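Local coordinates for protein polyporopepsin (Irpex lacteus, PDB 1WKR) that cleaves peptide bonds with broad specificity as a pepsin-like aspartic endopeptidase and clots milk, at residues Ala271-Arg276 with Ser288-Val293; Phe147-Thr151 with Phe334-Asn340; Ala1-Val5 with Gly136-Thr140. All coordinates share one frame; numbering follows the deposited sequence.

Interaction 1 (Ala271-Arg276 with Ser288-Val293)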
ATOM      1  N   ALA A 271     -12.389  -5.248  11.700  1.00  3.37           N
ATOM      2  CA  ALA A 271     -11.394  -4.734  10.738  1.00  3.73           C
ATOM      3  C   ALA A 271     -10.514  -3.675  11.359  1.00  3.36           C
ATOM      4  O   ALA A 271      -9.433  -3.368  10.802  1.00  3.94           O
ATOM      5  CB  ALA A 271     -12.124  -4.120   9.545  1.00  3.42           C
ATOM      6  N   GLN A 272     -10.926  -3.049  12.463  1.00  3.21           N
ATOM      7  CA  GLN A 272     -10.143  -1.989  13.123  1.00  3.23           C
ATOM      8  C   GLN A 272      -9.111  -2.507  14.071  1.00  3.45           C
ATOM      9  O   GLN A 272      -8.380  -1.702  14.646  1.00  4.05           O
ATOM     10  CB  GLN A 272     -11.092  -1.041  13.870  1.00  3.98           C
ATOM     11  CG  GLN A 272     -11.882  -0.118  12.919  1.00  3.57           C
ATOM     12  CD  GLN A 272     -12.961   0.626  13.666  1.00  3.75           C
ATOM     13  OE1 GLN A 272     -12.679   1.434  14.560  1.00  5.85           O
ATOM     14  NE2 GLN A 272     -14.193   0.341  13.365  1.00  4.99           N
ATOM     15  N   ILE A 273      -9.013  -3.833  14.248  1.00  3.84           N
ATOM     16  CA  ILE A 273      -8.073  -4.403  15.243  1.00  3.98           C
ATOM     17  C   ILE A 273      -7.023  -5.242  14.555  1.00  4.32           C
ATOM     18  O   ILE A 273      -7.230  -5.817  13.480  1.00  4.60           O
ATOM     19  CB  ILE A 273      -8.800  -5.176  16.393  1.00  4.10           C
ATOM     20  CG1 ILE A 273      -9.182  -6.603  15.975  1.00  4.37           C
ATOM     21  CG2 ILE A 273      -9.962  -4.335  16.896  1.00  4.75           C
ATOM     22  CD1 ILE A 273      -9.795  -7.405  17.108  1.00  5.03           C
ATOM     23  N   TRP A 274      -5.825  -5.329  15.203  1.00  4.06           N
ATOM     24  CA  TRP A 274      -4.756  -6.200  14.766  1.00  4.19           C
ATOM     25  C   TRP A 274      -5.167  -7.665  14.972  1.00  4.19           C
ATOM     26  O   TRP A 274      -5.877  -7.931  15.990  1.00  4.78           O
ATOM     27  CB  TRP A 274      -3.486  -5.859  15.558  1.00  4.83           C
ATOM     28  CG  TRP A 274      -2.275  -6.631  15.195  1.00  6.13           C
ATOM     29  CD1 TRP A 274      -1.854  -7.796  15.695  1.00  6.73           C
ATOM     30  CD2 TRP A 274      -1.329  -6.282  14.149  1.00  8.02           C
ATOM     31  NE1 TRP A 274      -0.706  -8.250  15.047  1.00  8.04           N
ATOM     32  CE2 TRP A 274      -0.398  -7.330  14.104  1.00  8.30           C
ATOM     33  CE3 TRP A 274      -1.223  -5.243  13.233  1.00 10.10           C
ATOM     34  CZ2 TRP A 274       0.704  -7.369  13.148  1.00 10.48           C
ATOM     35  CZ3 TRP A 274      -0.136  -5.200  12.355  1.00 11.85           C
ATOM     36  CH2 TRP A 274       0.764  -6.279  12.272  1.00 11.07           C
ATOM     37  N   PRO A 275      -4.813  -8.586  14.119  1.00  4.38           N
ATOM     38  CA  PRO A 275      -5.185 -10.008  14.342  1.00  4.74           C
ATOM     39  C   PRO A 275      -4.657 -10.509  15.676  1.00  5.23           C
ATOM     40  O   PRO A 275      -3.440 -10.601  15.901  1.00  5.86           O
ATOM     41  CB  PRO A 275      -4.532 -10.723  13.149  1.00  5.90           C
ATOM     42  CG  PRO A 275      -3.491  -9.800  12.589  1.00  6.74           C
ATOM     43  CD  PRO A 275      -4.078  -8.422  12.850  1.00  6.03           C
ATOM     44  N   ARG A 276      -5.593 -10.829  16.591  1.00  5.48           N
ATOM     45  CA  ARG A 276      -5.195 -11.078  17.968  1.00  5.76           C
ATOM     46  C   ARG A 276      -4.344 -12.338  18.158  1.00  6.91           C
ATOM     47  O   ARG A 276      -3.467 -12.328  19.059  1.00  8.04           O
ATOM     48  CB  ARG A 276      -6.418 -11.157  18.856  1.00  6.01           C
ATOM     49  CG  ARG A 276      -7.040  -9.780  19.065  1.00  5.73           C
ATOM     50  CD  ARG A 276      -8.361  -9.811  19.798  1.00  5.68           C
ATOM     51  NE  ARG A 276      -9.437 -10.294  18.902  1.00  5.27           N
ATOM     52  CZ  ARG A 276     -10.739 -10.227  19.224  1.00  5.24           C
ATOM     53  NH1 ARG A 276     -11.127  -9.845  20.440  1.00  6.29           N
ATOM     54  NH2 ARG A 276     -11.653 -10.519  18.311  1.00  5.64           N
ATOM     55  N   SER A 288      -5.813  -9.645  24.017  1.00 10.52           N
ATOM     56  CA  SER A 288      -5.777  -8.150  24.103  1.00  8.59           C
ATOM     57  C   SER A 288      -6.147  -7.552  22.746  1.00  6.55           C
ATOM     58  O   SER A 288      -5.900  -8.170  21.727  1.00  8.82           O
ATOM     59  CB  SER A 288      -4.355  -7.668  24.380  1.00 11.46           C
ATOM     60  OG  SER A 288      -3.837  -8.345  25.585  1.00 15.05           O
ATOM     61  N   VAL A 289      -6.808  -6.393  22.801  1.00  6.48           N
ATOM     62  CA  VAL A 289      -7.291  -5.731  21.555  1.00  5.31           C
ATOM     63  C   VAL A 289      -6.446  -4.472  21.254  1.00  5.57           C
ATOM     64  O   VAL A 289      -6.487  -3.509  22.026  1.00  6.71           O
ATOM     65  CB  VAL A 289      -8.744  -5.317  21.734  1.00  5.02           C
ATOM     66  CG1 VAL A 289      -9.221  -4.583  20.467  1.00  6.49           C
ATOM     67  CG2 VAL A 289      -9.595  -6.580  21.920  1.00  7.40           C
ATOM     68  N   TYR A 290      -5.749  -4.492  20.118  1.00  4.99           N
ATOM     69  CA  TYR A 290      -4.957  -3.342  19.674  1.00  5.41           C
ATOM     70  C   TYR A 290      -5.532  -2.866  18.350  1.00  4.44           C
ATOM     71  O   TYR A 290      -5.969  -3.664  17.496  1.00  5.72           O
ATOM     72  CB  TYR A 290      -3.447  -3.716  19.473  1.00  5.79           C
ATOM     73  CG  TYR A 290      -2.875  -4.295  20.736  1.00  5.97           C
ATOM     74  CD1 TYR A 290      -2.538  -3.526  21.794  1.00  8.47           C
ATOM     75  CD2 TYR A 290      -2.669  -5.669  20.828  1.00  8.55           C
ATOM     76  CE1 TYR A 290      -1.995  -4.068  23.030  1.00  9.91           C
ATOM     77  CE2 TYR A 290      -2.084  -6.226  22.009  1.00  9.67           C
ATOM     78  CZ  TYR A 290      -1.803  -5.386  22.975  1.00  9.72           C
ATOM     79  OH  TYR A 290      -1.251  -6.020  24.186  1.00 12.49           O
ATOM     80  N   LEU A 291      -5.559  -1.574  18.129  1.00  4.89           N
ATOM     81  CA  LEU A 291      -6.196  -0.959  16.972  1.00  4.63           C
ATOM     82  C   LEU A 291      -5.229  -0.636  15.890  1.00  4.03           C
ATOM     83  O   LEU A 291      -4.062  -0.251  16.139  1.00  5.37           O
ATOM     84  CB  LEU A 291      -6.986   0.262  17.358  1.00  5.05           C
ATOM     85  CG  LEU A 291      -7.980   0.103  18.518  1.00  4.61           C
ATOM     86  CD1 LEU A 291      -8.761   1.369  18.748  1.00  5.74           C
ATOM     87  CD2 LEU A 291      -8.896  -1.099  18.253  1.00  4.94           C
ATOM     88  N   ILE A 292      -5.699  -0.725  14.633  1.00  4.18           N
ATOM     89  CA  ILE A 292      -4.852  -0.420  13.468  1.00  3.89           C
ATOM     90  C   ILE A 292      -5.116   0.948  12.878  1.00  4.34           C
ATOM     91  O   ILE A 292      -4.503   1.287  11.877  1.00  4.21           O
ATOM     92  CB  ILE A 292      -4.850  -1.568  12.414  1.00  4.42           C
ATOM     93  CG1 ILE A 292      -6.266  -1.970  11.923  1.00  4.55           C
ATOM     94  CG2 ILE A 292      -4.140  -2.777  13.006  1.00  4.77           C
ATOM     95  CD1 ILE A 292      -6.995  -0.864  11.202  1.00  5.11           C
ATOM     96  N   VAL A 293      -5.978   1.726  13.500  1.00  3.70           N
ATOM     97  CA  VAL A 293      -6.130   3.151  13.178  1.00  4.32           C
ATOM     98  C   VAL A 293      -5.074   3.901  13.916  1.00  4.07           C
ATOM     99  O   VAL A 293      -4.996   3.788  15.172  1.00  4.72           O
ATOM    100  CB  VAL A 293      -7.556   3.650  13.509  1.00  5.31           C
ATOM    101  CG1 VAL A 293      -7.651   5.157  13.269  1.00  5.92           C
ATOM    102  CG2 VAL A 293      -8.565   2.899  12.668  1.00  8.33           C
TER
HETATM  103  O   HOH W   1      -5.279  -6.848  18.527  1.00  5.90           O
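With CG anti to the backbone N (chi1 -178°), Trp-274 turns its indole edge to Ile-292, whose CG1 sits between backbone N and carbonyl carbon (chi1 55°), putting CG2 near the ring plane, 3.8 Å from Trp-274 CE3. The pair sits beside an isolated beta bridge in the C-terminal half of this pepsin-like fold, where a loop leaving a 3-10 turn is joined to the irregular strand 289-295. Ile-273 and Leu-291 form the bridge, an antiparallel, non-hydrogen-bonded pair flanked by two backbone bonds: Ile-292 N donates a hydrogen bond to Gln-272 O at 2.9 Å, and Trp-274 N donates one to Tyr-290 O at 2.8 Å. Each of these carbonyls also meets an alpha carbon of the bridged pair, Leu-291 CA at Gln-272 O and Ile-273 CA at Tyr-290 O, so each oxygen takes one N-H bond and one weaker CA-H...O contact. Past the second bond the backbones are spanned by water 1, which links Trp-274 O to Tyr-290 N.

On the side of the bridge facing helix 247-251, Ile-273 CG2 rests against both Val-289 CG1 and Leu-291 CD2, 3.7 Å from each. The other branch of Ile-273 ends in CD1, which lies over one face of the Arg-276 guanidinium. That arginine runs alongside Val-289, and its NE makes a salt bridge with OXT of the C-terminal Asn-340, which probably steadies the charge. The amide of Gln-272 is held apart from the bridge by Tyr-228 and Gln-254. At the other end of the contact, the side chain of Ile-292 bends at chi2 (63°) and brings its CD1 to 3.5 Å from Ala-271 O.

Interaction 2 (Phe147-Thr151 with Phe334-Asn340). With SO4 (sulfate ion), chain I.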
ATOM      1  N   PHE A 147      -6.019  -7.776  -1.287  1.00  3.69           N
ATOM      2  CA  PHE A 147      -5.494  -8.200   0.020  1.00  4.76           C
ATOM      3  C   PHE A 147      -6.614  -8.851   0.794  1.00  4.47           C
ATOM      4  O   PHE A 147      -7.794  -8.668   0.491  1.00  4.76           O
ATOM      5  CB  PHE A 147      -4.928  -7.004   0.796  1.00  4.00           C
ATOM      6  CG  PHE A 147      -3.674  -6.347   0.239  1.00  3.95           C
ATOM      7  CD1 PHE A 147      -2.946  -6.872  -0.775  1.00  4.42           C
ATOM      8  CD2 PHE A 147      -3.212  -5.210   0.866  1.00  4.67           C
ATOM      9  CE1 PHE A 147      -1.746  -6.276  -1.196  1.00  3.95           C
ATOM     10  CE2 PHE A 147      -2.026  -4.570   0.457  1.00  5.21           C
ATOM     11  CZ  PHE A 147      -1.301  -5.133  -0.575  1.00  4.83           C
ATOM     12  N   GLU A 148      -6.260  -9.657   1.801  1.00  4.56           N
ATOM     13  CA  GLU A 148      -7.235 -10.333   2.639  1.00  4.50           C
ATOM     14  C   GLU A 148      -6.740 -10.370   4.060  1.00  4.39           C
ATOM     15  O   GLU A 148      -5.514 -10.358   4.295  1.00  5.08           O
ATOM     16  CB  GLU A 148      -7.435 -11.781   2.144  1.00  5.59           C
ATOM     17  CG  GLU A 148      -8.030 -11.856   0.778  1.00  7.42           C
ATOM     18  CD  GLU A 148      -8.208 -13.279   0.259  1.00  8.13           C
ATOM     19  OE1 GLU A 148      -7.854 -14.272   0.972  1.00  8.50           O
ATOM     20  OE2 GLU A 148      -8.720 -13.352  -0.907  1.00 10.29           O
ATOM     21  N   PRO A 149      -7.641 -10.458   5.049  1.00  3.85           N
ATOM     22  CA  PRO A 149      -7.166 -10.609   6.444  1.00  4.65           C
ATOM     23  C   PRO A 149      -6.371 -11.900   6.600  1.00  5.16           C
ATOM     24  O   PRO A 149      -6.487 -12.828   5.811  1.00  6.21           O
ATOM     25  CB  PRO A 149      -8.492 -10.692   7.237  1.00  4.53           C
ATOM     26  CG  PRO A 149      -9.517 -10.067   6.325  1.00  4.64           C
ATOM     27  CD  PRO A 149      -9.115 -10.517   4.933  1.00  4.34           C
ATOM     28  N   THR A 150      -5.580 -11.916   7.658  1.00  6.34           N
ATOM     29  CA  THR A 150      -4.713 -13.073   7.891  1.00  7.56           C
ATOM     30  C   THR A 150      -4.757 -13.511   9.387  1.00  8.11           C
ATOM     31  O   THR A 150      -5.015 -12.689  10.264  1.00  7.81           O
ATOM     32  CB  THR A 150      -3.365 -12.725   7.449  1.00  7.85           C
ATOM     33  OG1 THR A 150      -2.559 -13.954   7.489  1.00  9.90           O
ATOM     34  CG2 THR A 150      -2.636 -11.727   8.347  1.00 10.29           C
ATOM     35  N   THR A 151      -4.484 -14.801   9.566  1.00  9.77           N
ATOM     36  CA  THR A 151      -4.262 -15.381  10.947  1.00 11.59           C
ATOM     37  C   THR A 151      -2.992 -16.176  10.847  1.00 12.90           C
ATOM     38  O   THR A 151      -2.784 -17.022  11.812  1.00 13.71           O
ATOM     39  CB  THR A 151      -5.416 -16.310  11.357  1.00 13.55           C
ATOM     40  OG1 THR A 151      -5.569 -17.332  10.421  1.00 16.97           O
ATOM     41  CG2 THR A 151      -6.774 -15.517  11.442  1.00 13.09           C
ATOM     42  N   PHE A 334     -14.475 -10.805   2.433  1.00  4.42           N
ATOM     43  CA  PHE A 334     -13.835 -10.679   3.759  1.00  4.31           C
ATOM     44  C   PHE A 334     -14.141  -9.320   4.385  1.00  4.78           C
ATOM     45  O   PHE A 334     -13.672  -9.116   5.526  1.00  4.82           O
ATOM     46  CB  PHE A 334     -12.311 -10.875   3.617  1.00  5.35           C
ATOM     47  CG  PHE A 334     -11.953 -12.234   3.156  1.00  5.74           C
ATOM     48  CD1 PHE A 334     -11.847 -13.250   4.083  1.00  9.87           C
ATOM     49  CD2 PHE A 334     -11.670 -12.526   1.826  1.00  6.83           C
ATOM     50  CE1 PHE A 334     -11.501 -14.614   3.641  1.00 10.87           C
ATOM     51  CE2 PHE A 334     -11.341 -13.814   1.410  1.00  7.91           C
ATOM     52  CZ  PHE A 334     -11.304 -14.821   2.291  1.00 10.46           C
ATOM     53  N   THR A 335     -14.878  -8.403   3.766  1.00  4.24           N
ATOM     54  CA  THR A 335     -15.106  -7.132   4.415  1.00  4.69           C
ATOM     55  C   THR A 335     -15.689  -7.325   5.810  1.00  4.54           C
ATOM     56  O   THR A 335     -15.285  -6.645   6.768  1.00  4.57           O
ATOM     57  CB  THR A 335     -16.056  -6.290   3.565  1.00  4.00           C
ATOM     58  OG1 THR A 335     -15.451  -6.087   2.265  1.00  4.66           O
ATOM     59  CG2 THR A 335     -16.323  -4.915   4.189  1.00  4.12           C
ATOM     60  N   THR A 336     -16.614  -8.239   5.960  1.00  4.60           N
ATOM     61  CA  THR A 336     -17.273  -8.491   7.251  1.00  5.56           C
ATOM     62  C   THR A 336     -16.631  -9.664   8.013  1.00  5.09           C
ATOM     63  O   THR A 336     -17.290 -10.138   8.986  1.00  6.64           O
ATOM     64  CB  THR A 336     -18.805  -8.726   7.064  1.00  6.16           C
ATOM     65  OG1 THR A 336     -18.952  -9.850   6.263  1.00  9.15           O
ATOM     66  CG2 THR A 336     -19.474  -7.519   6.403  1.00  8.76           C
ATOM     67  N   ALA A 337     -15.429 -10.066   7.730  1.00  5.05           N
ATOM     68  CA  ALA A 337     -14.793 -11.123   8.491  1.00  4.80           C
ATOM     69  C   ALA A 337     -14.634 -10.751   9.939  1.00  5.00           C
ATOM     70  O   ALA A 337     -14.564  -9.586  10.348  1.00  4.89           O
ATOM     71  CB  ALA A 337     -13.427 -11.443   7.905  1.00  5.39           C
ATOM     72  N   THR A 338     -14.582 -11.780  10.804  1.00  4.74           N
ATOM     73  CA  THR A 338     -14.370 -11.587  12.258  1.00  5.34           C
ATOM     74  C   THR A 338     -13.156 -12.344  12.671  1.00  5.01           C
ATOM     75  O   THR A 338     -13.046 -12.735  13.868  1.00  5.47           O
ATOM     76  CB  THR A 338     -15.634 -11.996  13.055  1.00  5.44           C
ATOM     77  OG1 THR A 338     -15.834 -13.417  12.917  1.00  6.42           O
ATOM     78  CG2 THR A 338     -16.840 -11.250  12.614  1.00  7.43           C
ATOM     79  N   SER A 339     -12.180 -12.584  11.781  1.00  4.38           N
ATOM     80  CA  SER A 339     -11.035 -13.448  12.108  1.00  4.43           C
ATOM     81  C   SER A 339      -9.970 -12.776  12.962  1.00  4.65           C
ATOM     82  O   SER A 339      -9.122 -13.450  13.535  1.00  4.40           O
ATOM     83  CB  SER A 339     -10.430 -14.003  10.846  1.00  5.27           C
ATOM     84  OG  SER A 339     -10.105 -12.951   9.929  1.00  6.01           O
ATOM     85  N   ASN A 340      -9.910 -11.415  13.012  1.00  4.17           N
ATOM     86  CA  ASN A 340      -8.979 -10.745  13.908  1.00  4.37           C
ATOM     87  C   ASN A 340      -9.344 -10.953  15.378  1.00  5.03           C
ATOM     88  O   ASN A 340     -10.558 -11.153  15.655  1.00  5.51           O
ATOM     89  CB  ASN A 340      -8.863  -9.237  13.588  1.00  3.77           C
ATOM     90  CG  ASN A 340      -8.291  -8.921  12.235  1.00  3.26           C
ATOM     91  OD1 ASN A 340      -7.467  -9.642  11.704  1.00  5.41           O
ATOM     92  ND2 ASN A 340      -8.743  -7.812  11.667  1.00  5.34           N
ATOM     93  OXT ASN A 340      -8.450 -10.837  16.210  1.00  5.85           O
TER
HETATM   94  S   SO4 I 907     -21.632 -10.926   4.178  1.00 29.69           S
HETATM   95  O1  SO4 I 907     -22.576 -10.457   2.906  1.00 28.33           O
HETATM   96  O2  SO4 I 907     -20.056 -10.975   3.622  1.00 27.76           O
HETATM   97  O3  SO4 I 907     -21.791  -9.875   5.372  1.00 31.08           O
HETATM   98  O4  SO4 I 907     -21.813 -12.359   4.632  1.00 35.36           O
HETATM   99  O   HOH W   2      -6.170  -9.225   9.238  1.00  6.24           O
HETATM  100  O   HOH W   3      -7.672 -12.204  10.686  1.00  7.05           O
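Glu-148 and Phe-334 approach to 6.7 Å between their CA atoms, one in the irregular chain 147-151 and the other opening a type I turn closed by the bond from Ala-337 N to Phe-334 O. The glutamate crosses the phenyl group obliquely: its CB lies over one face, and its CD comes to 3.4 Å from Phe-334 CE2, with the carboxylate plane turned 33° from the ring. CG anti to the carbonyl carbon (chi1 -65°) and an extended chain beyond carry the acid there. With an alanine here, the CE2 side of the ring would probably lose its cover and Phe-334 could turn more easily. Pro-149 meets the base of the same side chain, its CD 3.5 Å from Phe-334 CB.

Both segments follow strands of the six-stranded interdomain sheet of pepsin-like proteases, 142-146 and 326-331, so the C-terminal tail is laid against a loop of that platform. No direct hydrogen bond joins them; two waters do the work. Water 3 donates to Thr-150 O and to Asn-340 OD1 and accepts from Ser-339 OG at 2.7 Å, while water 2 accepts a hydrogen bond from Thr-150 N and donates to Asn-340 OD1, which therefore holds two waters. On the turn, Thr-336 OG1 donates to O3 of a sulfate, probably from the crystallisation liquor, at 3.0 Å.

Interaction 3 (Ala1-Val5 with Gly136-Thr140)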
ATOM      1  N   ALA A   1      -1.418 -10.100 -22.860  1.00 10.61           N
ATOM      2  CA  ALA A   1      -2.807 -10.037 -22.205  1.00  9.26           C
ATOM      3  C   ALA A   1      -2.587  -9.559 -20.757  1.00  8.71           C
ATOM      4  O   ALA A   1      -1.492  -9.525 -20.262  1.00 10.19           O
ATOM      5  CB  ALA A   1      -3.400 -11.493 -22.240  1.00  8.99           C
ATOM      6  N   ALA A   2      -3.734  -9.286 -20.102  1.00  7.54           N
ATOM      7  CA  ALA A   2      -3.637  -9.038 -18.609  1.00  7.26           C
ATOM      8  C   ALA A   2      -3.057 -10.245 -17.957  1.00  8.58           C
ATOM      9  O   ALA A   2      -3.053 -11.411 -18.476  1.00  9.16           O
ATOM     10  CB  ALA A   2      -5.009  -8.755 -18.051  1.00  7.31           C
ATOM     11  N   GLY A   3      -2.447 -10.040 -16.776  1.00  7.40           N
ATOM     12  CA  GLY A   3      -1.887 -11.170 -16.027  1.00  7.72           C
ATOM     13  C   GLY A   3      -1.832 -10.823 -14.570  1.00  7.32           C
ATOM     14  O   GLY A   3      -1.762  -9.635 -14.171  1.00  7.18           O
ATOM     15  N   SER A   4      -1.838 -11.856 -13.758  1.00  7.66           N
ATOM     16  CA  SER A   4      -1.834 -11.736 -12.260  1.00  7.66           C
ATOM     17  C   SER A   4      -0.596 -12.301 -11.699  1.00  8.39           C
ATOM     18  O   SER A   4       0.112 -13.179 -12.298  1.00  9.29           O
ATOM     19  CB  SER A   4      -3.030 -12.318 -11.672  1.00  9.09           C
ATOM     20  OG  SER A   4      -4.268 -11.689 -12.027  1.00 10.49           O
ATOM     21  N   VAL A   5      -0.280 -11.952 -10.446  1.00  7.09           N
ATOM     22  CA  VAL A   5       0.781 -12.529  -9.628  1.00  7.83           C
ATOM     23  C   VAL A   5       0.289 -12.697  -8.230  1.00  6.89           C
ATOM     24  O   VAL A   5      -0.384 -11.771  -7.693  1.00  6.56           O
ATOM     25  CB  VAL A   5       2.092 -11.780  -9.696  1.00 10.62           C
ATOM     26  CG1 VAL A   5       1.967 -10.460  -9.218  1.00 12.17           C
ATOM     27  CG2 VAL A   5       3.167 -12.413  -9.022  1.00 13.89           C
ATOM     28  N   GLY A 136       2.718  -2.959 -24.914  1.00  7.89           N
ATOM     29  CA  GLY A 136       1.617  -3.669 -25.591  1.00  9.16           C
ATOM     30  C   GLY A 136       1.205  -4.870 -24.886  1.00  9.09           C
ATOM     31  O   GLY A 136       0.373  -5.658 -25.402  1.00 11.15           O
ATOM     32  N   THR A 137       1.724  -5.238 -23.693  1.00  8.29           N
ATOM     33  CA  THR A 137       1.434  -6.501 -23.022  1.00  8.95           C
ATOM     34  C   THR A 137       0.032  -6.456 -22.340  1.00  8.96           C
ATOM     35  O   THR A 137      -0.818  -7.420 -22.580  1.00 12.20           O
ATOM     36  CB  THR A 137       2.448  -6.774 -21.998  1.00 11.22           C
ATOM     37  OG1 THR A 137       3.733  -6.830 -22.683  1.00 12.54           O
ATOM     38  CG2 THR A 137       2.211  -8.175 -21.301  1.00 12.74           C
ATOM     39  N   ILE A 138      -0.320  -5.428 -21.643  1.00  7.34           N
ATOM     40  CA  ILE A 138      -1.625  -5.389 -20.930  1.00  7.02           C
ATOM     41  C   ILE A 138      -2.553  -4.447 -21.646  1.00  6.23           C
ATOM     42  O   ILE A 138      -2.080  -3.464 -22.278  1.00  7.46           O
ATOM     43  CB  ILE A 138      -1.418  -5.042 -19.440  1.00  5.81           C
ATOM     44  CG1 ILE A 138      -0.863  -3.619 -19.243  1.00  4.79           C
ATOM     45  CG2 ILE A 138      -0.561  -6.102 -18.816  1.00  6.44           C
ATOM     46  CD1 ILE A 138      -0.768  -3.220 -17.756  1.00  5.56           C
ATOM     47  N   PRO A 139      -3.830  -4.657 -21.630  1.00  5.93           N
ATOM     48  CA  PRO A 139      -4.718  -3.952 -22.565  1.00  6.64           C
ATOM     49  C   PRO A 139      -5.113  -2.533 -22.099  1.00  6.19           C
ATOM     50  O   PRO A 139      -5.500  -1.701 -22.931  1.00  6.23           O
ATOM     51  CB  PRO A 139      -5.974  -4.832 -22.643  1.00  8.03           C
ATOM     52  CG  PRO A 139      -5.967  -5.655 -21.376  1.00  6.11           C
ATOM     53  CD  PRO A 139      -4.503  -5.847 -21.027  1.00  6.49           C
ATOM     54  N   THR A 140      -4.935  -2.218 -20.812  1.00  6.47           N
ATOM     55  CA  THR A 140      -5.175  -0.813 -20.311  1.00  6.22           C
ATOM     56  C   THR A 140      -4.214  -0.627 -19.153  1.00  5.11           C
ATOM     57  O   THR A 140      -3.652  -1.592 -18.619  1.00  5.41           O
ATOM     58  CB  THR A 140      -6.629  -0.617 -19.970  1.00  6.96           C
ATOM     59  OG1 THR A 140      -6.862   0.782 -19.765  1.00  8.16           O
ATOM     60  CG2 THR A 140      -7.074  -1.417 -18.727  1.00  8.13           C
TER
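The amino group of Ala-1 donates to Thr-137 O at 2.8 Å, the hydrogen bond that joins the start of the chain to the segment 136-140. The C=O...N angle is 151°, and the donor is tilted 20° from the carbonyl plane. The likely positive charge of the terminal amine would strengthen the bond. Close by, Ala-1 O lies 3.2 Å from Thr-137 O; both are acceptors, so that approach brings no bond, and the nearby amine probably eases the repulsion.

The rest is light van der Waals packing, much of it carbon against backbone polar atoms. Ile-138 has its CG2 anti to the carbonyl carbon and beside its own backbone N, and from there the methyl sits 3.8 Å from Ala-1 O, while the longer branch of the side chain leads away from the terminus. Pro-139 presents the CD corner of its ring to the next peptide, 3.6 Å from Ala-2 N, and the same carbon lies 4.2 Å from Ala-2 CB. The methyl of Thr-137 also approaches Ala-1 O, whereas its hydroxyl OG1 is bonded to Gln-135 NE2.

The segment starts with a C-terminal helix cap: Gly-136, at positive phi, follows helix 128-134 as the first residue out of helical geometry, a Schellman motif, and at these backbone angles a CB would collide with the carbonyl oxygen of the residue before. Beyond Ala-2 the chain enters strand 3-9, a strand of the interdomain sheet of the pepsin-like fold, where Gly-3 and Val-5 bond through their backbones to Phe-162 and Leu-160 of strand 155-162. Behind the contact Ile-138 packs on Phe-162 of that strand and on Leu-132 and Phe-133 of helix 128-134.

Followed from the N terminus, the chain first closes interaction 3, where the loop between helix 128-134 and strand 142-146 returns to the opening residues. Strand 142-146 then leads straight into residues 147-151, the start of a second and longer loop that interaction 2 closes with the C-terminal tail. Within that span lies the short loop of interaction 1, between residues 271-276 and 288-293. Interactions 1 and 2 touch through a probable hydrogen bond of 2.9 Å from Arg-276 N to Asn-340 OXT, so the C terminus joins the interdomain sheet to the C-terminal half. Interaction 3 stands apart, its centre about 36 Å from that of interaction 1, on the opposite side of the chain's centre.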